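Local structure of sugar fermentation stimulation protein homolog (Pyrococcus furiosus, 4DA2) at residues 117-122 with 130-135; 170-175 with 206-211; 36-41 with 80-85; 152-157 with 191-196. The protein probably binds DNA, pairing an OB-fold domain with a PD-(D/E)xK nuclease-like domain that holds two calcium ions. The protein carries 1 engineered substitution. All coordinates share one frame; numbering follows the deposited sequence.

Interaction 1: 117-122 with 130-135. Engineered in segment 117-122: Ile121 (natural residue Leu). With CA (calcium ion), chain C; CA (calcium ion), chain D.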
loop_
_atom_site.group_PDB
_atom_site.type_symbol
_atom_site.label_atom_id
_atom_site.label_comp_id
_atom_site.label_asym_id
_atom_site.label_seq_id
_atom_site.Cartn_x
_atom_site.Cartn_y
_atom_site.Cartn_z
ATOM N N LEU A 117 8.705 11.910 -0.114
ATOM C CA LEU A 117 7.987 10.948 0.734
ATOM C C LEU A 117 6.497 11.256 0.677
ATOM O O LEU A 117 6.105 12.368 0.331
ATOM C CB LEU A 117 8.492 11.023 2.168
ATOM C CG LEU A 117 9.956 10.643 2.384
ATOM C CD1 LEU A 117 10.349 10.875 3.863
ATOM C CD2 LEU A 117 10.211 9.197 1.958
ATOM N N ASP A 118 5.660 10.280 1.037
ATOM C CA ASP A 118 4.225 10.409 0.816
ATOM C C ASP A 118 3.567 11.587 1.499
ATOM O O ASP A 118 2.800 12.319 0.848
ATOM C CB ASP A 118 3.485 9.139 1.232
ATOM C CG ASP A 118 3.769 7.996 0.329
ATOM O OD1 ASP A 118 4.099 8.215 -0.863
ATOM O OD2 ASP A 118 3.649 6.832 0.787
ATOM N N TYR A 119 3.830 11.754 2.801
ATOM C CA TYR A 119 3.120 12.780 3.605
ATOM C C TYR A 119 3.993 13.549 4.569
ATOM O O TYR A 119 4.895 12.989 5.190
ATOM C CB TYR A 119 1.972 12.147 4.422
ATOM C CG TYR A 119 1.032 11.244 3.619
ATOM C CD1 TYR A 119 0.094 11.789 2.745
ATOM C CD2 TYR A 119 1.080 9.861 3.752
ATOM C CE1 TYR A 119 -0.763 10.982 2.001
ATOM C CE2 TYR A 119 0.217 9.026 3.019
ATOM C CZ TYR A 119 -0.709 9.594 2.153
ATOM O OH TYR A 119 -1.551 8.792 1.405
ATOM N N LEU A 120 3.685 14.841 4.707
ATOM C CA LEU A 120 4.067 15.597 5.884
ATOM C C LEU A 120 2.783 15.795 6.652
ATOM O O LEU A 120 1.795 16.296 6.115
ATOM C CB LEU A 120 4.677 16.955 5.533
ATOM C CG LEU A 120 5.066 17.776 6.763
ATOM C CD1 LEU A 120 6.106 17.035 7.598
ATOM C CD2 LEU A 120 5.579 19.175 6.365
ATOM N N ILE A 121 2.827 15.360 7.905
ATOM C CA ILE A 121 1.681 15.392 8.813
ATOM C C ILE A 121 1.998 16.345 9.964
ATOM O O ILE A 121 3.109 16.353 10.494
ATOM C CB ILE A 121 1.350 13.970 9.285
ATOM C CG1 ILE A 121 0.680 13.227 8.130
ATOM C CG2 ILE A 121 0.401 13.953 10.520
ATOM C CD1 ILE A 121 0.548 11.733 8.341
ATOM N N GLU A 122 1.021 17.169 10.317
ATOM C CA GLU A 122 1.200 18.139 11.390
ATOM C C GLU A 122 0.406 17.737 12.605
ATOM O O GLU A 122 -0.801 17.452 12.509
ATOM C CB GLU A 122 0.830 19.553 10.925
ATOM C CG GLU A 122 1.093 20.627 12.005
ATOM C CD GLU A 122 0.729 22.045 11.556
ATOM O OE1 GLU A 122 0.417 22.256 10.366
ATOM O OE2 GLU A 122 0.778 22.949 12.406
ATOM N N VAL A 130 5.716 10.816 6.809
ATOM C CA VAL A 130 5.207 9.442 6.757
ATOM C C VAL A 130 5.247 8.903 5.326
ATOM O O VAL A 130 4.711 9.537 4.411
ATOM C CB VAL A 130 3.764 9.332 7.345
ATOM C CG1 VAL A 130 3.273 7.879 7.261
ATOM C CG2 VAL A 130 3.731 9.844 8.772
ATOM N N GLU A 131 5.925 7.760 5.144
ATOM C CA GLU A 131 5.944 7.047 3.874
ATOM C C GLU A 131 5.103 5.781 4.029
ATOM O O GLU A 131 5.244 5.055 5.038
ATOM C CB GLU A 131 7.394 6.703 3.465
ATOM C CG GLU A 131 7.553 5.840 2.199
ATOM C CD GLU A 131 6.961 6.508 0.956
ATOM O OE1 GLU A 131 6.915 7.762 0.928
ATOM O OE2 GLU A 131 6.508 5.774 0.029
ATOM N N THR A 132 4.208 5.538 3.067
ATOM C CA THR A 132 3.396 4.323 3.116
ATOM C C THR A 132 3.826 3.389 1.997
ATOM O O THR A 132 4.143 3.851 0.883
ATOM C CB THR A 132 1.876 4.609 3.081
ATOM O OG1 THR A 132 1.546 5.262 1.849
ATOM C CG2 THR A 132 1.481 5.513 4.241
ATOM N N LYS A 133 3.930 2.096 2.296
ATOM C CA LYS A 133 4.292 1.103 1.256
ATOM C C LYS A 133 3.289 -0.041 1.138
ATOM O O LYS A 133 2.736 -0.473 2.131
ATOM C CB LYS A 133 5.672 0.514 1.539
ATOM C CG LYS A 133 6.779 1.574 1.575
ATOM C CD LYS A 133 7.651 1.493 0.369
ATOM C CE LYS A 133 8.634 2.651 0.289
ATOM N NZ LYS A 133 8.128 3.596 -0.754
ATOM N N SER A 134 3.071 -0.514 -0.092
ATOM C CA SER A 134 2.208 -1.669 -0.319
ATOM C C SER A 134 2.872 -2.943 0.190
ATOM O O SER A 134 4.032 -3.225 -0.144
ATOM C CB SER A 134 1.923 -1.823 -1.803
ATOM O OG SER A 134 1.096 -2.968 -2.043
ATOM N N ALA A 135 2.125 -3.718 0.974
ATOM C CA ALA A 135 2.603 -5.032 1.430
ATOM C C ALA A 135 1.581 -6.113 1.161
ATOM O O ALA A 135 0.806 -6.502 2.043
ATOM C CB ALA A 135 2.971 -4.990 2.926
HETATM CA CA CA C . 4.376 5.372 -0.911
HETATM CA CA CA D . 4.960 8.745 -2.930
HETATM O O HOH W 1 7.089 8.745 -1.639
HETATM O O HOH W 2 5.718 3.656 -1.959
HETATM O O HOH W 3 5.166 6.345 -3.198
HETATM O O HOH W 4 1.986 5.728 -1.384
HETATM O O HOH W 5 6.866 8.788 -4.691
#
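The two-metal site of the PD-(D/E)xK fold is built here on a beta hairpin, where Asp118, Glu131 and Thr132 converge on calcium and Glu131-Thr132-Lys133 matches the (D/E)xK part of the signature. The strands pair antiparallel at Tyr119 and Val130, a hydrogen-bonded pair closed by Tyr119 N to Val130 O and Val130 N to Tyr119 O. Just before it, Asp118 grips the opposite strand through its carboxylate: OD2 accepts from Thr132 N at 2.7 Å and from Thr132 OG1 at 2.8 Å, the two donors arriving from opposite faces of the carboxylate plane. The same OD2 binds the chain C calcium at 2.4 Å, while OD1 reaches the chain D calcium at 2.3 Å, so one carboxylate spans both ions. Glu131 splits its oxygens between the metal and the backbone. Its CG lies anti to the backbone N (chi1 175°), and the chain bends at chi2. OE1 accepts from Asp118 N at 2.8 Å, and OE2 binds the chain C calcium, to which Thr132 O also coordinates. Lys133 NZ forms a salt bridge with Glu131 OE2 at 2.8 Å from above the carboxylate plane, and also hydrogen-bonds to His156 ND1. Away from the metals, engineered Ile121 lays CD1 on Val130 CG2 at 3.7 Å, and Thr132 CG2 meets the edge of the Tyr119 ring. Glu109 supplies a further ligand to the chain D ion, and Tyr119 OH bonds to Glu89. Strand 104-108 flanks the hairpin beside 115-122, strand 169-176 beside 127-139, and His156 of helix 151-165 packs against Leu117 and Glu131.

Interaction 2: 170-175 with 206-211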
loop_
_atom_site.group_PDB
_atom_site.type_symbol
_atom_site.label_atom_id
_atom_site.label_comp_id
_atom_site.label_asym_id
_atom_site.label_seq_id
_atom_site.Cartn_x
_atom_site.Cartn_y
_atom_site.Cartn_z
ATOM N N ALA A 170 9.986 10.584 11.848
ATOM C CA ALA A 170 9.819 9.861 10.610
ATOM C C ALA A 170 9.129 8.521 10.877
ATOM O O ALA A 170 9.380 7.874 11.908
ATOM C CB ALA A 170 11.176 9.640 9.936
ATOM N N MET A 171 8.271 8.118 9.940
ATOM C CA MET A 171 7.489 6.868 10.049
ATOM C C MET A 171 7.328 6.188 8.699
ATOM O O MET A 171 7.126 6.861 7.671
ATOM C CB MET A 171 6.089 7.144 10.626
ATOM C CG MET A 171 5.257 5.890 10.832
ATOM S SD MET A 171 3.616 6.252 11.507
ATOM C CE MET A 171 4.086 6.356 13.226
ATOM N N ILE A 172 7.467 4.857 8.695
ATOM C CA ILE A 172 7.060 4.052 7.557
ATOM C C ILE A 172 5.899 3.165 7.949
ATOM O O ILE A 172 5.901 2.535 9.007
ATOM C CB ILE A 172 8.248 3.251 6.880
ATOM C CG1 ILE A 172 7.804 2.558 5.586
ATOM C CG2 ILE A 172 8.892 2.231 7.844
ATOM C CD1 ILE A 172 8.985 2.083 4.749
ATOM N N VAL A 173 4.885 3.156 7.096
ATOM C CA VAL A 173 3.681 2.372 7.350
ATOM C C VAL A 173 3.483 1.397 6.215
ATOM O O VAL A 173 3.284 1.822 5.060
ATOM C CB VAL A 173 2.448 3.265 7.470
ATOM C CG1 VAL A 173 1.190 2.390 7.734
ATOM C CG2 VAL A 173 2.606 4.326 8.598
ATOM N N PHE A 174 3.507 0.102 6.528
ATOM C CA PHE A 174 3.218 -0.928 5.533
ATOM C C PHE A 174 1.713 -1.209 5.496
ATOM O O PHE A 174 1.080 -1.476 6.516
ATOM C CB PHE A 174 4.057 -2.191 5.841
ATOM C CG PHE A 174 5.524 -1.949 5.737
ATOM C CD1 PHE A 174 6.135 -1.916 4.486
ATOM C CD2 PHE A 174 6.297 -1.674 6.868
ATOM C CE1 PHE A 174 7.502 -1.657 4.350
ATOM C CE2 PHE A 174 7.689 -1.441 6.740
ATOM C CZ PHE A 174 8.276 -1.408 5.481
ATOM N N ILE A 175 1.142 -1.116 4.304
ATOM C CA ILE A 175 -0.280 -1.364 4.122
ATOM C C ILE A 175 -0.453 -2.820 3.677
ATOM O O ILE A 175 -0.263 -3.165 2.488
ATOM C CB ILE A 175 -0.895 -0.375 3.083
ATOM C CG1 ILE A 175 -0.564 1.087 3.466
ATOM C CG2 ILE A 175 -2.393 -0.599 2.997
ATOM C CD1 ILE A 175 -1.105 1.545 4.849
ATOM N N VAL A 206 13.416 5.644 13.179
ATOM C CA VAL A 206 12.257 5.660 12.258
ATOM C C VAL A 206 11.185 4.730 12.826
ATOM O O VAL A 206 11.456 3.555 13.117
ATOM C CB VAL A 206 12.597 5.192 10.823
ATOM C CG1 VAL A 206 11.312 5.201 9.920
ATOM C CG2 VAL A 206 13.736 6.024 10.219
ATOM N N GLU A 207 9.971 5.253 12.996
ATOM C CA GLU A 207 8.881 4.412 13.538
ATOM C C GLU A 207 8.351 3.522 12.418
ATOM O O GLU A 207 8.174 3.975 11.266
ATOM C CB GLU A 207 7.770 5.267 14.128
ATOM C CG GLU A 207 8.260 6.146 15.294
ATOM C CD GLU A 207 8.548 5.370 16.586
ATOM O OE1 GLU A 207 7.812 4.411 16.880
ATOM O OE2 GLU A 207 9.506 5.726 17.320
ATOM N N ILE A 208 8.160 2.245 12.730
ATOM C CA ILE A 208 7.636 1.304 11.725
ATOM C C ILE A 208 6.262 0.757 12.175
ATOM O O ILE A 208 6.128 0.254 13.291
ATOM C CB ILE A 208 8.601 0.139 11.440
ATOM C CG1 ILE A 208 9.930 0.670 10.865
ATOM C CG2 ILE A 208 7.916 -0.880 10.508
ATOM C CD1 ILE A 208 11.013 -0.412 10.702
ATOM N N ARG A 209 5.254 0.870 11.303
ATOM C CA ARG A 209 3.903 0.339 11.607
ATOM C C ARG A 209 3.474 -0.497 10.405
ATOM O O ARG A 209 3.990 -0.322 9.279
ATOM C CB ARG A 209 2.877 1.475 11.788
ATOM C CG ARG A 209 3.241 2.537 12.864
ATOM C CD ARG A 209 3.183 2.026 14.308
ATOM N NE ARG A 209 3.566 3.104 15.236
ATOM C CZ ARG A 209 4.778 3.236 15.770
ATOM N NH1 ARG A 209 5.721 2.331 15.523
ATOM N NH2 ARG A 209 5.032 4.254 16.586
ATOM N N ALA A 210 2.528 -1.393 10.647
ATOM C CA ALA A 210 1.889 -2.156 9.577
ATOM C C ALA A 210 0.395 -2.309 9.882
ATOM O O ALA A 210 0.018 -2.607 11.004
ATOM C CB ALA A 210 2.559 -3.519 9.422
ATOM N N LEU A 211 -0.433 -2.126 8.861
ATOM C CA LEU A 211 -1.879 -2.152 9.019
ATOM C C LEU A 211 -2.518 -3.225 8.164
ATOM O O LEU A 211 -2.101 -3.420 7.033
ATOM C CB LEU A 211 -2.455 -0.811 8.596
ATOM C CG LEU A 211 -1.815 0.450 9.183
ATOM C CD1 LEU A 211 -2.441 1.691 8.534
ATOM C CD2 LEU A 211 -2.003 0.483 10.704
#
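Met171 and Arg209 cross at about a right angle on one face of the sheet, where segments 170-175 and 206-211 pair in parallel. From CB, 3.8 Å from Glu207 O, the Met171 chain runs on with CG anti to the backbone N (chi1 -177°); CG sits 3.5 Å from that same carbonyl oxygen, SD passes Arg209 CG at 4.0 Å, and CE, after a bend at chi3, ends over one face of the Arg209 guanidinium, 3.9 Å from NE. The guanidinium is held by its edge: NH2 donates in plane to Glu207 OE1 at 2.8 Å, NH1 donates to Ile208 O from above that carbonyl plane, and NE forms a salt bridge with Glu99. Five backbone hydrogen bonds, from Glu207 N to Ala170 O through Leu211 N to Phe174 O, hold the strands, whose axes diverge by only 18°. On the reverse face Ile172 and Ile208 lie side by side, CG2 to CG1 3.6 Å, and Ile208 CG2 touches the edge of the Phe174 ring at CE2, 3.8 Å away. Ile172 CG1 lies over one face of that ring, toward its rim. This is the central parallel part of the nuclease-like domain. Strand 127-139 flanks 169-176, and strand 220-229 flanks 207-215; helix 81-93 packs on the face of Val173, Ile175 and Leu211, while helix 151-165 packs against Ala170, Ile172 and Val206.

Interaction 3: 36-41 with 80-85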
loop_
_atom_site.group_PDB
_atom_site.type_symbol
_atom_site.label_atom_id
_atom_site.label_comp_id
_atom_site.label_asym_id
_atom_site.label_seq_id
_atom_site.Cartn_x
_atom_site.Cartn_y
_atom_site.Cartn_z
ATOM N N LEU A 36 -5.823 0.180 -15.795
ATOM C CA LEU A 36 -4.655 0.764 -15.174
ATOM C C LEU A 36 -4.192 -0.072 -13.982
ATOM O O LEU A 36 -4.995 -0.552 -13.205
ATOM C CB LEU A 36 -5.005 2.165 -14.670
ATOM C CG LEU A 36 -3.846 3.142 -14.574
ATOM C CD1 LEU A 36 -3.355 3.508 -15.972
ATOM C CD2 LEU A 36 -4.263 4.403 -13.805
ATOM N N ILE A 37 -2.881 -0.228 -13.853
ATOM C CA ILE A 37 -2.288 -0.877 -12.694
ATOM C C ILE A 37 -1.406 0.181 -12.004
ATOM O O ILE A 37 -0.485 0.747 -12.615
ATOM C CB ILE A 37 -1.434 -2.118 -13.112
ATOM C CG1 ILE A 37 -2.315 -3.248 -13.659
ATOM C CG2 ILE A 37 -0.548 -2.598 -11.921
ATOM C CD1 ILE A 37 -1.537 -4.306 -14.469
ATOM N N THR A 38 -1.696 0.477 -10.737
ATOM C CA THR A 38 -0.875 1.420 -10.004
ATOM C C THR A 38 -0.213 0.622 -8.875
ATOM O O THR A 38 -0.641 0.642 -7.721
ATOM C CB THR A 38 -1.726 2.602 -9.459
ATOM O OG1 THR A 38 -2.500 3.142 -10.542
ATOM C CG2 THR A 38 -0.857 3.711 -8.872
ATOM N N ASN A 39 0.802 -0.134 -9.244
ATOM C CA ASN A 39 1.629 -0.888 -8.297
ATOM C C ASN A 39 2.853 -1.371 -9.090
ATOM O O ASN A 39 2.708 -2.087 -10.086
ATOM C CB ASN A 39 0.845 -2.056 -7.678
ATOM C CG ASN A 39 1.536 -2.683 -6.449
ATOM O OD1 ASN A 39 2.738 -2.947 -6.468
ATOM N ND2 ASN A 39 0.751 -2.950 -5.386
ATOM N N THR A 40 4.041 -0.960 -8.644
ATOM C CA THR A 40 5.272 -1.194 -9.404
ATOM C C THR A 40 5.859 -2.556 -9.078
ATOM O O THR A 40 6.859 -2.967 -9.675
ATOM C CB THR A 40 6.337 -0.097 -9.158
ATOM O OG1 THR A 40 6.547 0.063 -7.744
ATOM C CG2 THR A 40 5.903 1.229 -9.775
ATOM N N GLY A 41 5.229 -3.249 -8.131
ATOM C CA GLY A 41 5.597 -4.630 -7.798
ATOM C C GLY A 41 5.350 -5.630 -8.922
ATOM O O GLY A 41 4.628 -5.347 -9.888
ATOM N N ASP A 80 -3.956 -1.582 -5.646
ATOM C CA ASP A 80 -3.828 -0.203 -6.125
ATOM C C ASP A 80 -3.270 0.680 -5.010
ATOM O O ASP A 80 -3.887 0.828 -3.945
ATOM C CB ASP A 80 -5.181 0.340 -6.610
ATOM C CG ASP A 80 -5.062 1.727 -7.262
ATOM O OD1 ASP A 80 -4.931 1.806 -8.501
ATOM O OD2 ASP A 80 -5.127 2.739 -6.526
ATOM N N THR A 81 -2.109 1.270 -5.256
ATOM C CA THR A 81 -1.451 2.073 -4.208
ATOM C C THR A 81 -2.170 3.395 -3.920
ATOM O O THR A 81 -2.088 3.911 -2.798
ATOM C CB THR A 81 0.050 2.302 -4.491
ATOM O OG1 THR A 81 0.196 3.083 -5.687
ATOM C CG2 THR A 81 0.784 0.968 -4.619
ATOM N N ARG A 82 -2.876 3.927 -4.920
ATOM C CA ARG A 82 -3.712 5.103 -4.734
ATOM C C ARG A 82 -4.870 4.839 -3.770
ATOM O O ARG A 82 -5.121 5.671 -2.872
ATOM C CB ARG A 82 -4.257 5.651 -6.052
ATOM C CG ARG A 82 -3.251 6.302 -6.949
ATOM C CD ARG A 82 -3.927 6.676 -8.257
ATOM N NE ARG A 82 -3.047 7.405 -9.166
ATOM C CZ ARG A 82 -3.252 7.520 -10.476
ATOM N NH1 ARG A 82 -4.303 6.936 -11.044
ATOM N NH2 ARG A 82 -2.398 8.213 -11.222
ATOM N N LEU A 83 -5.545 3.696 -3.926
ATOM C CA LEU A 83 -6.620 3.308 -3.053
ATOM C C LEU A 83 -6.060 3.058 -1.648
ATOM O O LEU A 83 -6.651 3.493 -0.663
ATOM C CB LEU A 83 -7.341 2.052 -3.576
ATOM C CG LEU A 83 -8.561 1.581 -2.788
ATOM C CD1 LEU A 83 -9.520 2.714 -2.385
ATOM C CD2 LEU A 83 -9.336 0.483 -3.565
ATOM N N GLN A 84 -4.960 2.315 -1.568
ATOM C CA GLN A 84 -4.276 2.094 -0.262
ATOM C C GLN A 84 -4.019 3.438 0.421
ATOM O O GLN A 84 -4.313 3.603 1.613
ATOM C CB GLN A 84 -2.960 1.347 -0.463
ATOM C CG GLN A 84 -3.114 -0.124 -0.813
ATOM C CD GLN A 84 -1.736 -0.776 -1.001
ATOM O OE1 GLN A 84 -0.722 -0.196 -0.613
ATOM N NE2 GLN A 84 -1.701 -1.972 -1.546
ATOM N N GLY A 85 -3.486 4.399 -0.330
ATOM C CA GLY A 85 -3.237 5.735 0.191
ATOM C C GLY A 85 -4.515 6.425 0.661
ATOM O O GLY A 85 -4.521 7.068 1.702
HETATM O O HOH W 6 -4.083 -0.511 -9.543
HETATM O O HOH W 7 -4.775 3.960 -9.880
#
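Over one face of the Arg82 guanidinium lies Thr38 OG1, while Leu36 CD2 approaches the same group obliquely, 3.7 Å from NH1. The flat carboxylate of Asp80 is engaged at both oxygens: OD2 uses its anti lone pair to accept from Leu83 N, and OD1 turns to the loop, 3.4 Å from Thr38 CB. Asp80 is thus the N-cap of helix 81-93, and the contact joins a loop of the OB-fold domain to the start of that helix, at the passage into the nuclease-like domain. One carboxylate therefore serves two elements, OD2 capping the helix while OD1 faces Thr38. Two waters bridge them: water 6 accepts from Thr38 N and donates to Asp80 OD1, and water 7 donates to Asp80 OD1 while touching Thr38 OG1 and, weakly, Arg82 NH1. The direct link is Thr81 N to Thr38 O, 2.9 Å with an angle of 167° at the hydrogen, so the loop carbonyl takes up an N-H of the helix's first residue. Thr38 CG2 touches both Thr81 OG1, at 3.4 Å, and Arg82 CG, at 4.0 Å. Asn39 ND2, bonded to Ile79 O, lies beside Thr81 CG2. On its other branch Asn39 forms an Asx turn, OD1 accepting from Gly41 N at 3.0 Å, in the amide carbonyl plane.

Interaction 4: 152-157 with 191-196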
loop_
_atom_site.group_PDB
_atom_site.type_symbol
_atom_site.label_atom_id
_atom_site.label_comp_id
_atom_site.label_asym_id
_atom_site.label_seq_id
_atom_site.Cartn_x
_atom_site.Cartn_y
_atom_site.Cartn_z
ATOM N N ARG A 152 13.646 2.798 -5.702
ATOM C CA ARG A 152 12.754 3.831 -5.211
ATOM C C ARG A 152 12.600 3.661 -3.693
ATOM O O ARG A 152 12.813 4.610 -2.951
ATOM C CB ARG A 152 11.404 3.695 -5.926
ATOM C CG ARG A 152 10.398 4.802 -5.730
ATOM C CD ARG A 152 9.034 4.294 -6.232
ATOM N NE ARG A 152 8.044 5.338 -6.484
ATOM C CZ ARG A 152 7.413 5.522 -7.644
ATOM N NH1 ARG A 152 7.655 4.735 -8.689
ATOM N NH2 ARG A 152 6.527 6.496 -7.759
ATOM N N GLY A 153 12.255 2.451 -3.247
ATOM C CA GLY A 153 12.094 2.155 -1.819
ATOM C C GLY A 153 13.364 2.229 -0.997
ATOM O O GLY A 153 13.335 2.676 0.154
ATOM N N GLN A 154 14.492 1.793 -1.568
ATOM C CA GLN A 154 15.780 1.947 -0.904
ATOM C C GLN A 154 16.069 3.422 -0.631
ATOM O O GLN A 154 16.492 3.759 0.462
ATOM C CB GLN A 154 16.921 1.324 -1.720
ATOM C CG GLN A 154 16.861 -0.193 -1.842
ATOM C CD GLN A 154 17.887 -0.734 -2.841
ATOM O OE1 GLN A 154 18.800 -0.031 -3.244
ATOM N NE2 GLN A 154 17.726 -1.979 -3.239
ATOM N N ARG A 155 15.800 4.280 -1.622
ATOM C CA ARG A 155 15.945 5.732 -1.484
ATOM C C ARG A 155 15.058 6.297 -0.395
ATOM O O ARG A 155 15.506 7.098 0.392
ATOM C CB ARG A 155 15.632 6.444 -2.809
ATOM C CG ARG A 155 16.805 6.480 -3.764
ATOM C CD ARG A 155 16.440 7.314 -5.021
ATOM N NE ARG A 155 17.071 6.766 -6.217
ATOM C CZ ARG A 155 16.425 6.359 -7.307
ATOM N NH1 ARG A 155 15.091 6.445 -7.401
ATOM N NH2 ARG A 155 17.118 5.868 -8.319
ATOM N N HIS A 156 13.795 5.888 -0.381
ATOM C CA HIS A 156 12.867 6.390 0.624
ATOM C C HIS A 156 13.326 6.032 2.027
ATOM O O HIS A 156 13.294 6.872 2.912
ATOM C CB HIS A 156 11.458 5.863 0.391
ATOM C CG HIS A 156 10.803 6.375 -0.853
ATOM N ND1 HIS A 156 9.720 5.741 -1.425
ATOM C CD2 HIS A 156 11.067 7.455 -1.634
ATOM C CE1 HIS A 156 9.331 6.419 -2.494
ATOM N NE2 HIS A 156 10.145 7.451 -2.653
ATOM N N ILE A 157 13.752 4.788 2.237
ATOM C CA ILE A 157 14.173 4.358 3.583
ATOM C C ILE A 157 15.431 5.128 4.020
ATOM O O ILE A 157 15.563 5.529 5.195
ATOM C CB ILE A 157 14.337 2.816 3.700
ATOM C CG1 ILE A 157 12.985 2.133 3.433
ATOM C CG2 ILE A 157 14.875 2.430 5.139
ATOM C CD1 ILE A 157 13.091 0.658 2.926
ATOM N N ASP A 191 14.295 -8.158 -1.638
ATOM C CA ASP A 191 15.269 -7.084 -1.633
ATOM C C ASP A 191 16.097 -7.070 -0.335
ATOM O O ASP A 191 15.705 -6.430 0.639
ATOM C CB ASP A 191 14.593 -5.730 -1.860
ATOM C CG ASP A 191 15.614 -4.637 -2.169
ATOM O OD1 ASP A 191 16.761 -4.775 -1.696
ATOM O OD2 ASP A 191 15.288 -3.660 -2.881
ATOM N N PRO A 192 17.249 -7.766 -0.327
ATOM C CA PRO A 192 18.077 -7.899 0.882
ATOM C C PRO A 192 18.590 -6.549 1.391
ATOM O O PRO A 192 18.751 -6.389 2.589
ATOM C CB PRO A 192 19.245 -8.770 0.410
ATOM C CG PRO A 192 18.662 -9.568 -0.711
ATOM C CD PRO A 192 17.760 -8.608 -1.429
ATOM N N LYS A 193 18.833 -5.590 0.498
ATOM C CA LYS A 193 19.271 -4.235 0.900
ATOM C C LYS A 193 18.170 -3.529 1.730
ATOM O O LYS A 193 18.459 -2.867 2.759
ATOM C CB LYS A 193 19.644 -3.388 -0.325
ATOM C CG LYS A 193 20.768 -3.992 -1.197
ATOM C CD LYS A 193 21.103 -3.104 -2.395
ATOM C CE LYS A 193 22.206 -3.731 -3.258
ATOM N NZ LYS A 193 22.443 -2.923 -4.483
ATOM N N ILE A 194 16.926 -3.701 1.286
ATOM C CA ILE A 194 15.780 -3.122 1.989
ATOM C C ILE A 194 15.606 -3.755 3.362
ATOM O O ILE A 194 15.366 -3.050 4.347
ATOM C CB ILE A 194 14.465 -3.197 1.175
ATOM C CG1 ILE A 194 14.425 -2.086 0.124
ATOM C CG2 ILE A 194 13.235 -3.003 2.122
ATOM C CD1 ILE A 194 13.191 -2.140 -0.735
ATOM N N ALA A 195 15.721 -5.074 3.445
ATOM C CA ALA A 195 15.635 -5.727 4.766
ATOM C C ALA A 195 16.722 -5.180 5.726
ATOM O O ALA A 195 16.432 -4.867 6.890
ATOM C CB ALA A 195 15.697 -7.236 4.638
ATOM N N GLU A 196 17.950 -5.025 5.220
ATOM C CA GLU A 196 19.051 -4.444 6.016
ATOM C C GLU A 196 18.761 -2.989 6.410
ATOM O O GLU A 196 18.965 -2.606 7.565
ATOM C CB GLU A 196 20.393 -4.572 5.273
ATOM C CG GLU A 196 21.597 -3.932 5.979
ATOM C CD GLU A 196 22.038 -4.646 7.252
ATOM O OE1 GLU A 196 21.380 -5.615 7.699
ATOM O OE2 GLU A 196 23.067 -4.222 7.816
#
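Gln154 carries both sides of this helix-helix contact, its CG in the tight apolar part and its amide at the polar end with Asp191 and Lys193. The tight part centres on Ile194: its CG1 lies 3.7 Å from Gln154 CG, the two side chains crossing at about a right angle, and its CG2 meets Ile157 CD1 at 3.8 Å. Gly153 brings the backbone near as well, its C atom 4.4 Å from Ile194 CD1. The looser side belongs to exposed Lys193, whose extended chain passes Gln154 with CD 3.7 Å from NE2, an apolar flank against an amide. The short segments run nearly parallel, 15° apart, yet their axes come no closer than 9.8 Å, so side chains do most of the bridging. These are helices 151-165 and 192-204 of the nuclease-like domain, with Leu197 and Leu198 continuing the packing around Gln154 and Ile157. One hydrogen bond spans the contact: Gln154 NE2, in its amide plane, donates to the syn lone pair of Asp191 OD2 at 3.0 Å. Asp191 is also the N-cap of its helix, OD1 accepting from Ile194 N at 3.2 Å. The buried carboxylate therefore has donors from Ile194 N at the start of its own helix and from Ser150 N and Gln154 NE2 on the other side, an environment that would be expected to favour its charged form.

Interactions 1, 2 and 4 all lie in the nuclease-like domain, whereas interaction 3 joins it to the OB-fold domain. Interaction 3 comes first along the chain, then interaction 1; interactions 2 and 4 follow with alternating segments, because helices 151-165 and 192-204 lead into strands 169-176 and 207-215. The centres of interactions 1 and 2 are about 8 Å apart in one sheet, where strands 127-139 and 169-176 are neighbours. Interaction 4 lies about 15 Å from interaction 1, centre to centre, tied to it by Lys133 NZ and His156 ND1. Interaction 3, about 14 Å from interaction 1 between centres, meets it through Gln84 and Ser134. The calcium site lies on the sheet, with helix 151-165 and the start of helix 81-93 close by.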